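Local coordinates for protein beta2-microglobulin (Anolis carolinensis, PDB 7CPO) that pairs non-covalently with the MHC class I heavy chain as its light subunit and probably stabilises it for the display of peptides to T cells, at residues L54-K57 and T61-R64; A79-H84 and P90-L95; I37-L40 and P45-N48. One frame throughout, in Å; residues are numbered along the deposited sequence.

Interaction 1: residues L54-K57 and T61-R64; sequences LSFK and TFER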
ATOM      1  N   LEU B  54       5.257   3.958   5.595  1.00 24.82           N
ATOM      2  CA  LEU B  54       5.850   3.020   4.652  1.00 33.62           C
ATOM      3  C   LEU B  54       5.213   1.640   4.803  1.00 28.70           C
ATOM      4  O   LEU B  54       5.339   0.995   5.848  1.00 29.70           O
ATOM      5  CB  LEU B  54       7.360   2.944   4.872  1.00 33.94           C
ATOM      6  CG  LEU B  54       8.108   1.910   4.038  1.00 31.75           C
ATOM      7  CD1 LEU B  54       8.148   2.345   2.573  1.00 25.95           C
ATOM      8  CD2 LEU B  54       9.505   1.696   4.600  1.00 28.07           C
ATOM      9  N   SER B  55       4.547   1.179   3.757  1.00 27.50           N
ATOM     10  CA  SER B  55       3.989  -0.163   3.729  1.00 35.69           C
ATOM     11  C   SER B  55       4.492  -0.894   2.488  1.00 28.23           C
ATOM     12  O   SER B  55       5.201  -0.327   1.651  1.00 21.41           O
ATOM     13  CB  SER B  55       2.458  -0.118   3.756  1.00 30.96           C
ATOM     14  OG  SER B  55       1.967   0.380   2.521  1.00 41.75           O
ATOM     15  N   PHE B  56       4.130  -2.175   2.388  1.00 20.33           N
ATOM     16  CA  PHE B  56       4.539  -2.997   1.255  1.00 21.44           C
ATOM     17  C   PHE B  56       3.418  -3.960   0.903  1.00 23.63           C
ATOM     18  O   PHE B  56       2.427  -4.078   1.623  1.00 24.86           O
ATOM     19  CB  PHE B  56       5.847  -3.758   1.517  1.00 18.31           C
ATOM     20  CG  PHE B  56       5.893  -4.519   2.839  1.00 19.31           C
ATOM     21  CD1 PHE B  56       5.497  -5.837   2.912  1.00 17.60           C
ATOM     22  CD2 PHE B  56       6.365  -3.907   3.993  1.00 19.15           C
ATOM     23  CE1 PHE B  56       5.563  -6.544   4.100  1.00 17.74           C
ATOM     24  CE2 PHE B  56       6.428  -4.604   5.194  1.00 20.05           C
ATOM     25  CZ  PHE B  56       6.025  -5.930   5.247  1.00 22.26           C
ATOM     26  N   LYS B  57       3.582  -4.631  -0.233  1.00 25.82           N
ATOM     27  CA  LYS B  57       2.627  -5.592  -0.753  1.00 20.30           C
ATOM     28  C   LYS B  57       3.086  -7.001  -0.434  1.00 28.13           C
ATOM     29  O   LYS B  57       4.184  -7.228   0.091  1.00 27.78           O
ATOM     30  CB  LYS B  57       2.457  -5.450  -2.271  1.00 24.46           C
ATOM     31  CG  LYS B  57       2.020  -4.081  -2.775  1.00 33.84           C
ATOM     32  CD  LYS B  57       1.895  -4.081  -4.303  1.00 30.61           C
ATOM     33  CE  LYS B  57       2.150  -2.689  -4.866  1.00 51.41           C
ATOM     34  NZ  LYS B  57       1.059  -1.745  -4.510  1.00 41.81           N
ATOM     35  N   THR B  61       7.398  -5.561  -2.112  1.00 22.78           N
ATOM     36  CA  THR B  61       7.822  -4.274  -2.631  1.00 24.36           C
ATOM     37  C   THR B  61       7.041  -3.154  -1.963  1.00 23.83           C
ATOM     38  O   THR B  61       5.862  -3.296  -1.628  1.00 27.69           O
ATOM     39  CB  THR B  61       7.647  -4.192  -4.146  1.00 28.85           C
ATOM     40  OG1 THR B  61       6.255  -4.297  -4.479  1.00 21.57           O
ATOM     41  CG2 THR B  61       8.449  -5.288  -4.839  1.00 20.25           C
ATOM     42  N   PHE B  62       7.712  -2.026  -1.801  1.00 22.65           N
ATOM     43  CA  PHE B  62       7.291  -0.919  -0.961  1.00 27.59           C
ATOM     44  C   PHE B  62       6.390   0.066  -1.700  1.00 23.96           C
ATOM     45  O   PHE B  62       6.349   0.104  -2.928  1.00 21.50           O
ATOM     46  CB  PHE B  62       8.531  -0.225  -0.435  1.00 24.19           C
ATOM     47  CG  PHE B  62       9.313  -1.079   0.511  1.00 26.61           C
ATOM     48  CD1 PHE B  62       8.952  -1.146   1.853  1.00 20.25           C
ATOM     49  CD2 PHE B  62      10.386  -1.841   0.059  1.00 23.91           C
ATOM     50  CE1 PHE B  62       9.662  -1.943   2.741  1.00 22.54           C
ATOM     51  CE2 PHE B  62      11.097  -2.643   0.931  1.00 21.55           C
ATOM     52  CZ  PHE B  62      10.736  -2.696   2.282  1.00 27.41           C
ATOM     53  N   GLU B  63       5.638   0.848  -0.918  1.00 30.90           N
ATOM     54  CA  GLU B  63       4.749   1.890  -1.426  1.00 30.73           C
ATOM     55  C   GLU B  63       4.907   3.143  -0.574  1.00 32.29           C
ATOM     56  O   GLU B  63       5.149   3.063   0.634  1.00 25.24           O
ATOM     57  CB  GLU B  63       3.263   1.488  -1.404  1.00 23.33           C
ATOM     58  CG  GLU B  63       2.980   0.028  -1.638  1.00 31.70           C
ATOM     59  CD  GLU B  63       1.554  -0.356  -1.261  1.00 41.38           C
ATOM     60  OE1 GLU B  63       1.067   0.102  -0.196  1.00 39.70           O
ATOM     61  OE2 GLU B  63       0.920  -1.109  -2.039  1.00 37.19           O
ATOM     62  N   ARG B  64       4.730   4.303  -1.212  1.00 40.93           N
ATOM     63  CA  ARG B  64       4.880   5.589  -0.541  1.00 26.14           C
ATOM     64  C   ARG B  64       4.069   6.640  -1.284  1.00 32.92           C
ATOM     65  O   ARG B  64       4.191   6.776  -2.508  1.00 28.60           O
ATOM     66  CB  ARG B  64       6.352   6.008  -0.473  1.00 29.44           C
ATOM     67  CG  ARG B  64       6.585   7.394   0.133  1.00 40.79           C
ATOM     68  CD  ARG B  64       6.540   7.345   1.650  1.00 46.57           C
ATOM     69  NE  ARG B  64       7.748   6.739   2.198  1.00 53.54           N
ATOM     70  CZ  ARG B  64       7.952   6.520   3.490  1.00 57.04           C
ATOM     71  NH1 ARG B  64       7.023   6.857   4.374  1.00 58.83           N
ATOM     72  NH2 ARG B  64       9.089   5.973   3.897  1.00 58.41           N
TER

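Interaction 2: residues A79-H84 and P90-L95; sequences ACKVEH and PMIYKL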
ATOM      1  N   ALA B  79       4.978  18.696 -10.897  1.00 32.08           N
ATOM      2  CA  ALA B  79       5.773  17.523 -11.218  1.00 36.33           C
ATOM      3  C   ALA B  79       6.307  16.892  -9.936  1.00 40.24           C
ATOM      4  O   ALA B  79       6.127  17.412  -8.829  1.00 31.91           O
ATOM      5  CB  ALA B  79       6.910  17.872 -12.186  1.00 28.84           C
ATOM      6  N   CYS B  80       6.968  15.750 -10.107  1.00 29.00           N
ATOM      7  CA  CYS B  80       7.428  14.955  -8.986  1.00 36.21           C
ATOM      8  C   CYS B  80       8.819  14.430  -9.309  1.00 33.95           C
ATOM      9  O   CYS B  80       9.035  13.849 -10.372  1.00 34.38           O
ATOM     10  CB  CYS B  80       6.449  13.801  -8.699  1.00 35.77           C
ATOM     11  SG  CYS B  80       7.102  12.579  -7.541  1.00 60.44           S
ATOM     12  N   LYS B  81       9.757  14.641  -8.400  1.00 32.73           N
ATOM     13  CA  LYS B  81      11.128  14.187  -8.566  1.00 32.97           C
ATOM     14  C   LYS B  81      11.358  12.985  -7.658  1.00 39.04           C
ATOM     15  O   LYS B  81      11.278  13.106  -6.429  1.00 39.90           O
ATOM     16  CB  LYS B  81      12.103  15.317  -8.244  1.00 39.61           C
ATOM     17  CG  LYS B  81      13.573  14.990  -8.437  1.00 41.37           C
ATOM     18  CD  LYS B  81      14.421  16.147  -7.913  1.00 42.92           C
ATOM     19  CE  LYS B  81      15.834  15.714  -7.556  1.00 56.81           C
ATOM     20  NZ  LYS B  81      16.646  16.861  -7.031  1.00 45.39           N
ATOM     21  N   VAL B  82      11.649  11.835  -8.262  1.00 47.49           N
ATOM     22  CA  VAL B  82      11.877  10.579  -7.551  1.00 47.42           C
ATOM     23  C   VAL B  82      13.352  10.212  -7.667  1.00 42.45           C
ATOM     24  O   VAL B  82      13.886  10.112  -8.778  1.00 39.75           O
ATOM     25  CB  VAL B  82      11.001   9.448  -8.119  1.00 44.07           C
ATOM     26  CG1 VAL B  82      11.328   8.117  -7.430  1.00 39.23           C
ATOM     27  CG2 VAL B  82       9.520   9.799  -8.002  1.00 34.51           C
ATOM     28  N   GLU B  83      14.000   9.997  -6.525  1.00 39.46           N
ATOM     29  CA  GLU B  83      15.370   9.498  -6.470  1.00 49.46           C
ATOM     30  C   GLU B  83      15.393   8.139  -5.781  1.00 45.83           C
ATOM     31  O   GLU B  83      14.756   7.961  -4.734  1.00 43.45           O
ATOM     32  CB  GLU B  83      16.276  10.473  -5.725  1.00 39.83           C
ATOM     33  CG  GLU B  83      16.124  11.894  -6.177  1.00 51.73           C
ATOM     34  CD  GLU B  83      16.684  12.855  -5.169  1.00 55.23           C
ATOM     35  OE1 GLU B  83      15.903  13.596  -4.531  1.00 59.11           O
ATOM     36  OE2 GLU B  83      17.913  12.846  -4.992  1.00 61.35           O
ATOM     37  N   HIS B  84      16.133   7.190  -6.357  1.00 45.30           N
ATOM     38  CA  HIS B  84      16.173   5.828  -5.835  1.00 44.76           C
ATOM     39  C   HIS B  84      17.433   5.132  -6.324  1.00 41.19           C
ATOM     40  O   HIS B  84      17.965   5.456  -7.386  1.00 48.94           O
ATOM     41  CB  HIS B  84      14.933   5.025  -6.254  1.00 41.83           C
ATOM     42  CG  HIS B  84      14.842   3.674  -5.617  1.00 40.54           C
ATOM     43  ND1 HIS B  84      14.939   2.503  -6.337  1.00 44.14           N
ATOM     44  CD2 HIS B  84      14.664   3.307  -4.326  1.00 41.03           C
ATOM     45  CE1 HIS B  84      14.822   1.473  -5.518  1.00 33.03           C
ATOM     46  NE2 HIS B  84      14.650   1.934  -4.294  1.00 39.58           N
ATOM     47  N   PRO B  90      18.098  11.428 -11.100  1.00 52.12           N
ATOM     48  CA  PRO B  90      16.724  11.663 -10.634  1.00 51.33           C
ATOM     49  C   PRO B  90      15.744  11.738 -11.799  1.00 51.05           C
ATOM     50  O   PRO B  90      16.041  12.306 -12.848  1.00 58.62           O
ATOM     51  CB  PRO B  90      16.832  12.990  -9.870  1.00 47.72           C
ATOM     52  CG  PRO B  90      18.262  13.032  -9.405  1.00 51.04           C
ATOM     53  CD  PRO B  90      19.067  12.358 -10.491  1.00 52.49           C
ATOM     54  N   MET B  91      14.564  11.160 -11.605  1.00 54.63           N
ATOM     55  CA  MET B  91      13.546  11.089 -12.643  1.00 48.58           C
ATOM     56  C   MET B  91      12.372  11.994 -12.298  1.00 43.48           C
ATOM     57  O   MET B  91      11.804  11.889 -11.206  1.00 43.97           O
ATOM     58  CB  MET B  91      13.053   9.659 -12.820  1.00 57.71           C
ATOM     59  CG  MET B  91      12.510   9.391 -14.187  1.00 57.72           C
ATOM     60  SD  MET B  91      13.060   7.802 -14.817  1.00 77.76           S
ATOM     61  CE  MET B  91      14.784   8.071 -15.213  1.00 59.68           C
ATOM     62  N   ILE B  92      12.003  12.870 -13.232  1.00 40.68           N
ATOM     63  CA  ILE B  92      10.917  13.819 -13.030  1.00 38.20           C
ATOM     64  C   ILE B  92       9.697  13.300 -13.766  1.00 37.54           C
ATOM     65  O   ILE B  92       9.793  12.890 -14.929  1.00 40.67           O
ATOM     66  CB  ILE B  92      11.304  15.231 -13.509  1.00 43.17           C
ATOM     67  CG1 ILE B  92      11.984  16.005 -12.377  1.00 43.66           C
ATOM     68  CG2 ILE B  92      10.065  16.002 -13.948  1.00 32.17           C
ATOM     69  CD1 ILE B  92      13.400  15.526 -12.075  1.00 48.63           C
ATOM     70  N   TYR B  93       8.559  13.294 -13.078  1.00 39.53           N
ATOM     71  CA  TYR B  93       7.274  12.874 -13.622  1.00 29.79           C
ATOM     72  C   TYR B  93       6.393  14.108 -13.653  1.00 42.14           C
ATOM     73  O   TYR B  93       6.025  14.632 -12.594  1.00 39.04           O
ATOM     74  CB  TYR B  93       6.640  11.774 -12.773  1.00 31.55           C
ATOM     75  CG  TYR B  93       7.435  10.503 -12.784  1.00 33.54           C
ATOM     76  CD1 TYR B  93       7.047   9.435 -13.580  1.00 25.77           C
ATOM     77  CD2 TYR B  93       8.589  10.374 -12.014  1.00 27.58           C
ATOM     78  CE1 TYR B  93       7.781   8.258 -13.606  1.00 30.25           C
ATOM     79  CE2 TYR B  93       9.339   9.202 -12.035  1.00 38.09           C
ATOM     80  CZ  TYR B  93       8.927   8.147 -12.836  1.00 38.28           C
ATOM     81  OH  TYR B  93       9.658   6.980 -12.867  1.00 45.74           O
ATOM     82  N   LYS B  94       6.076  14.578 -14.862  1.00 39.76           N
ATOM     83  CA  LYS B  94       5.262  15.768 -15.047  1.00 38.35           C
ATOM     84  C   LYS B  94       3.792  15.378 -15.069  1.00 36.65           C
ATOM     85  O   LYS B  94       3.411  14.321 -15.576  1.00 32.05           O
ATOM     86  CB  LYS B  94       5.627  16.500 -16.352  1.00 47.10           C
ATOM     87  CG  LYS B  94       7.138  16.674 -16.650  1.00 43.78           C
ATOM     88  CD  LYS B  94       7.561  18.148 -16.809  1.00 51.61           C
ATOM     89  CE  LYS B  94       9.098  18.321 -16.880  1.00 54.61           C
ATOM     90  NZ  LYS B  94       9.669  19.093 -15.706  1.00 60.71           N
ATOM     91  N   LEU B  95       2.960  16.246 -14.516  1.00 36.89           N
ATOM     92  CA  LEU B  95       1.522  16.036 -14.524  1.00 37.49           C
ATOM     93  C   LEU B  95       0.921  16.835 -15.670  1.00 51.77           C
ATOM     94  O   LEU B  95       1.193  18.033 -15.801  1.00 52.09           O
ATOM     95  CB  LEU B  95       0.918  16.474 -13.191  1.00 40.37           C
ATOM     96  CG  LEU B  95      -0.588  16.703 -13.157  1.00 31.99           C
ATOM     97  CD1 LEU B  95      -1.295  15.369 -13.076  1.00 37.72           C
ATOM     98  CD2 LEU B  95      -0.940  17.564 -11.968  1.00 48.77           C
TER

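Interaction 3: residues I37-L40 and P45-N48; sequences ITLL and PMEN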
ATOM      1  N   ILE B  37      11.135  11.548  -2.606  1.00 41.70           N
ATOM      2  CA  ILE B  37      10.063  11.976  -3.489  1.00 36.12           C
ATOM      3  C   ILE B  37       9.773  13.429  -3.168  1.00 35.16           C
ATOM      4  O   ILE B  37       9.382  13.747  -2.041  1.00 31.11           O
ATOM      5  CB  ILE B  37       8.804  11.119  -3.304  1.00 26.15           C
ATOM      6  CG1 ILE B  37       9.102   9.678  -3.710  1.00 35.83           C
ATOM      7  CG2 ILE B  37       7.661  11.695  -4.107  1.00 26.59           C
ATOM      8  CD1 ILE B  37       8.299   8.657  -2.975  1.00 30.81           C
ATOM      9  N   THR B  38       9.969  14.306  -4.150  1.00 44.10           N
ATOM     10  CA  THR B  38       9.839  15.746  -3.962  1.00 29.99           C
ATOM     11  C   THR B  38       8.788  16.281  -4.922  1.00 33.89           C
ATOM     12  O   THR B  38       8.901  16.090  -6.138  1.00 37.53           O
ATOM     13  CB  THR B  38      11.175  16.456  -4.188  1.00 37.96           C
ATOM     14  OG1 THR B  38      12.139  15.974  -3.247  1.00 48.20           O
ATOM     15  CG2 THR B  38      11.012  17.951  -4.000  1.00 39.77           C
ATOM     16  N   LEU B  39       7.767  16.937  -4.371  1.00 33.26           N
ATOM     17  CA  LEU B  39       6.750  17.609  -5.169  1.00 37.12           C
ATOM     18  C   LEU B  39       7.290  18.934  -5.671  1.00 36.28           C
ATOM     19  O   LEU B  39       7.789  19.743  -4.883  1.00 43.10           O
ATOM     20  CB  LEU B  39       5.493  17.865  -4.346  1.00 38.44           C
ATOM     21  CG  LEU B  39       4.542  16.706  -4.119  1.00 35.15           C
ATOM     22  CD1 LEU B  39       5.322  15.400  -3.959  1.00 33.92           C
ATOM     23  CD2 LEU B  39       3.687  17.023  -2.906  1.00 34.40           C
ATOM     24  N   LEU B  40       7.165  19.170  -6.974  1.00 36.08           N
ATOM     25  CA  LEU B  40       7.667  20.386  -7.597  1.00 34.71           C
ATOM     26  C   LEU B  40       6.524  21.170  -8.218  1.00 36.51           C
ATOM     27  O   LEU B  40       5.637  20.596  -8.860  1.00 37.40           O
ATOM     28  CB  LEU B  40       8.708  20.080  -8.667  1.00 31.80           C
ATOM     29  CG  LEU B  40       9.913  19.275  -8.198  1.00 38.59           C
ATOM     30  CD1 LEU B  40      10.728  18.812  -9.397  1.00 33.31           C
ATOM     31  CD2 LEU B  40      10.753  20.106  -7.242  1.00 42.63           C
ATOM     32  N   PRO B  45      10.604  23.051  -5.083  1.00 44.01           N
ATOM     33  CA  PRO B  45       9.912  22.181  -4.116  1.00 43.92           C
ATOM     34  C   PRO B  45       8.748  22.883  -3.431  1.00 46.48           C
ATOM     35  O   PRO B  45       8.865  24.025  -2.981  1.00 48.15           O
ATOM     36  CB  PRO B  45      11.016  21.830  -3.110  1.00 43.01           C
ATOM     37  CG  PRO B  45      12.275  21.891  -3.918  1.00 46.93           C
ATOM     38  CD  PRO B  45      12.064  23.041  -4.885  1.00 46.60           C
ATOM     39  N   MET B  46       7.611  22.188  -3.365  1.00 39.44           N
ATOM     40  CA  MET B  46       6.426  22.735  -2.712  1.00 34.16           C
ATOM     41  C   MET B  46       6.619  22.763  -1.199  1.00 43.81           C
ATOM     42  O   MET B  46       7.428  22.019  -0.642  1.00 43.68           O
ATOM     43  CB  MET B  46       5.192  21.898  -3.064  1.00 45.83           C
ATOM     44  CG  MET B  46       4.942  21.755  -4.570  1.00 46.70           C
ATOM     45  SD  MET B  46       3.436  20.859  -5.011  1.00 47.92           S
ATOM     46  CE  MET B  46       2.165  22.003  -4.470  1.00 47.32           C
ATOM     47  N   GLU B  47       5.888  23.647  -0.528  1.00 50.16           N
ATOM     48  CA  GLU B  47       5.902  23.620   0.925  1.00 51.56           C
ATOM     49  C   GLU B  47       4.699  22.808   1.417  1.00 47.68           C
ATOM     50  O   GLU B  47       3.833  22.406   0.637  1.00 49.39           O
ATOM     51  CB  GLU B  47       5.883  25.039   1.504  1.00 55.29           C
ATOM     52  CG  GLU B  47       7.066  25.967   1.156  1.00 53.36           C
ATOM     53  CD  GLU B  47       6.613  27.409   0.910  1.00 68.70           C
ATOM     54  OE1 GLU B  47       5.680  27.854   1.613  1.00 70.42           O
ATOM     55  OE2 GLU B  47       7.181  28.104   0.030  1.00 75.60           O
ATOM     56  N   ASN B  48       4.642  22.545   2.724  1.00 38.69           N
ATOM     57  CA  ASN B  48       3.455  21.973   3.359  1.00 43.87           C
ATOM     58  C   ASN B  48       3.118  20.601   2.789  1.00 38.91           C
ATOM     59  O   ASN B  48       1.965  20.283   2.480  1.00 49.31           O
ATOM     60  CB  ASN B  48       2.275  22.921   3.215  1.00 59.48           C
ATOM     61  CG  ASN B  48       2.409  24.137   4.094  1.00 56.32           C
ATOM     62  OD1 ASN B  48       1.626  25.062   4.001  1.00 50.51           O
ATOM     63  ND2 ASN B  48       3.419  24.135   4.968  1.00 52.90           N
TER

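Interaction 1: residues L54-K57 and T61-R64
Phe56 and Phe62 meet in an offset edge-to-face pair, the edge of the first ring turned toward the face of the second, with planes at 72° and centroids 5.9 Å apart. Their strands run antiparallel and the two residues form a non-hydrogen-bonded pair, which sets both side chains on one face of the sheet. The Phe56 ring leads away from the hairpin because its CG lies between the backbone N and the carbonyl carbon (chi1 49°). Leu54 flanks Phe62 with its branched end, CD1 standing 3.7 Å from CD1 of the Phe62 ring. Leucine suits this place because its fork packs on the Phe62 ring while its CB lies over one face of the Arg64 guanidinium, 3.6 Å from NH2; NH1 is held by the carbonyl of Ser52.

The face that carries Ser55 and Glu63 is polar. Lys57 runs extended as far as CE and bends at the last torsion, which brings NZ to Glu63 OE2 at 2.6 Å in a salt bridge, from the anti side and 15° out of the carboxylate plane. Glu28 gives this ammonium a second carboxylate. The other oxygen, Glu63 OE1, lies 2.9 Å from Ser55 OG, a hydroxyl that also makes a weak hydrogen bond with Tyr29 of the heavy chain. Between the two faces run the backbone bonds, from Glu63 N to Ser55 O and from Lys57 N to Thr61 O.

On the MHC class I heavy chain, Phe10 meets Phe56 edge to face and Gln98 packs on both phenylalanines, so the aromatic pair takes part in the subunit interface. The hairpin belongs to a C1-set immunoglobulin domain, and its aromatics face the heavy chain as in beta2-microglobulin of other class I molecules.

Interaction 2: residues A79-H84 and P90-L95
Strands 79-83 and 91-94 run antiparallel, their axes 4.5 Å apart at closest approach, tied by two hydrogen-bonded pairs, Cys80 with Tyr93 and Val82 with Met91; the straightest bond, at 178°, goes from Val82 N to Met91 O over 2.9 Å. On the face of Ala79, Lys81 and Ile92, the lysine stretches out fully, and its methylenes supply the apolar surface. Its CG touches Ile92 CD1 at 3.7 Å, and farther out CE lies 3.7 Å from Pro90 CB, the chain running alongside the proline ring. Such a residue suits a partly exposed position, greasy along its length and charged at its end. With an alanine here, Pro90 CB would probably lose its contact with CE and Ile92 CD1 would keep only the CB, opening a gap. Ala79, a small residue, packs its CB 4.1 Å from Ile92 CG2.

The other face carries Cys80, Val82, Met91 and Tyr93. Val82 CG2, beside its own backbone N because CG1 takes the anti position (chi1 176°), reaches Tyr93 CE2 at 4.1 Å, while the carbonyl oxygen of Cys80 lies in the plane of the tyrosine ring at its edge.

Cys80 bonds through SG to Cys25 of strand 21-30 in the opposite sheet; strand 36-41 pairs along the other side of strand 79-83, and Val7 of strand 6-11 packs on Tyr93.

Interaction 3: residues I37-L40 and P45-N48
The carbonyl oxygen of Leu39 receives the N-H of Met46 at 2.9 Å, a nearly straight bond (165°) whose donor is tilted 29° from the carbonyl plane. A second, weaker contact reaches the same oxygen: the CA-H of Pro45 points at it, with CA 3.3 Å away. Pro45 sits opposite Leu40 in an antiparallel non-hydrogen-bonded pair, where a residue without N-H costs no bond across the segments; the donor is Met46, next in the chain, and this single backbone bond ties the two segments together.

Met46 points its side chain toward the strand, across its direction. Its CG stands anti to the carbonyl carbon (chi1 -56°), which carries the thioether to Leu39, where SD meets CB at 3.7 Å. A flexible, unbranched side chain suits the place, for it lets CG and SD come close to Leu39. Phe23 of strand 21-30 touches both Leu39 and Met46, and Val66 and Ala68 of strand 62-70 cover Leu39 further. Leu39 thus faces the space between the two sheets of the immunoglobulin beta sandwich, and Met46 lies at the edge of that core, also touching Val70 of strand 62-70, at the start of the loop leading to strand 49-56.

On the opposite face of the strand, Leu40 lays its CD2 methyl against the proline ring, whose compact, puckered shape offers it apolar carbons, CD among them at 4.0 Å. Thr38 comes to the same side of the ring, its methyl CG2 lying 4.0 Å from Pro45 CB, while its hydroxyl makes a weak hydrogen bond with Asn36.

Interactions 2 and 3 belong to one sheet: strands 36-41 and 78-83 are neighbours in it, and the centres of the two interactions lie about 11 Å apart. The oxygen of Ala79 probably accepts a hydrogen bond from Leu40 N, at 2.8 Å, and Lys81 N and Thr38 O, also 2.8 Å apart, probably form another; Cys80 SG packs 3.6 Å from Ile37 CG2. Interaction 1 lies in the other sheet, its centre about 20 Å from that of interaction 3, yet Arg64 CG reaches Ile37 CD1 at 3.8 Å across the sandwich. Interactions 1 and 2 do not touch, their nearest atoms about 7 Å apart. Only interaction 1 meets the MHC class I heavy chain.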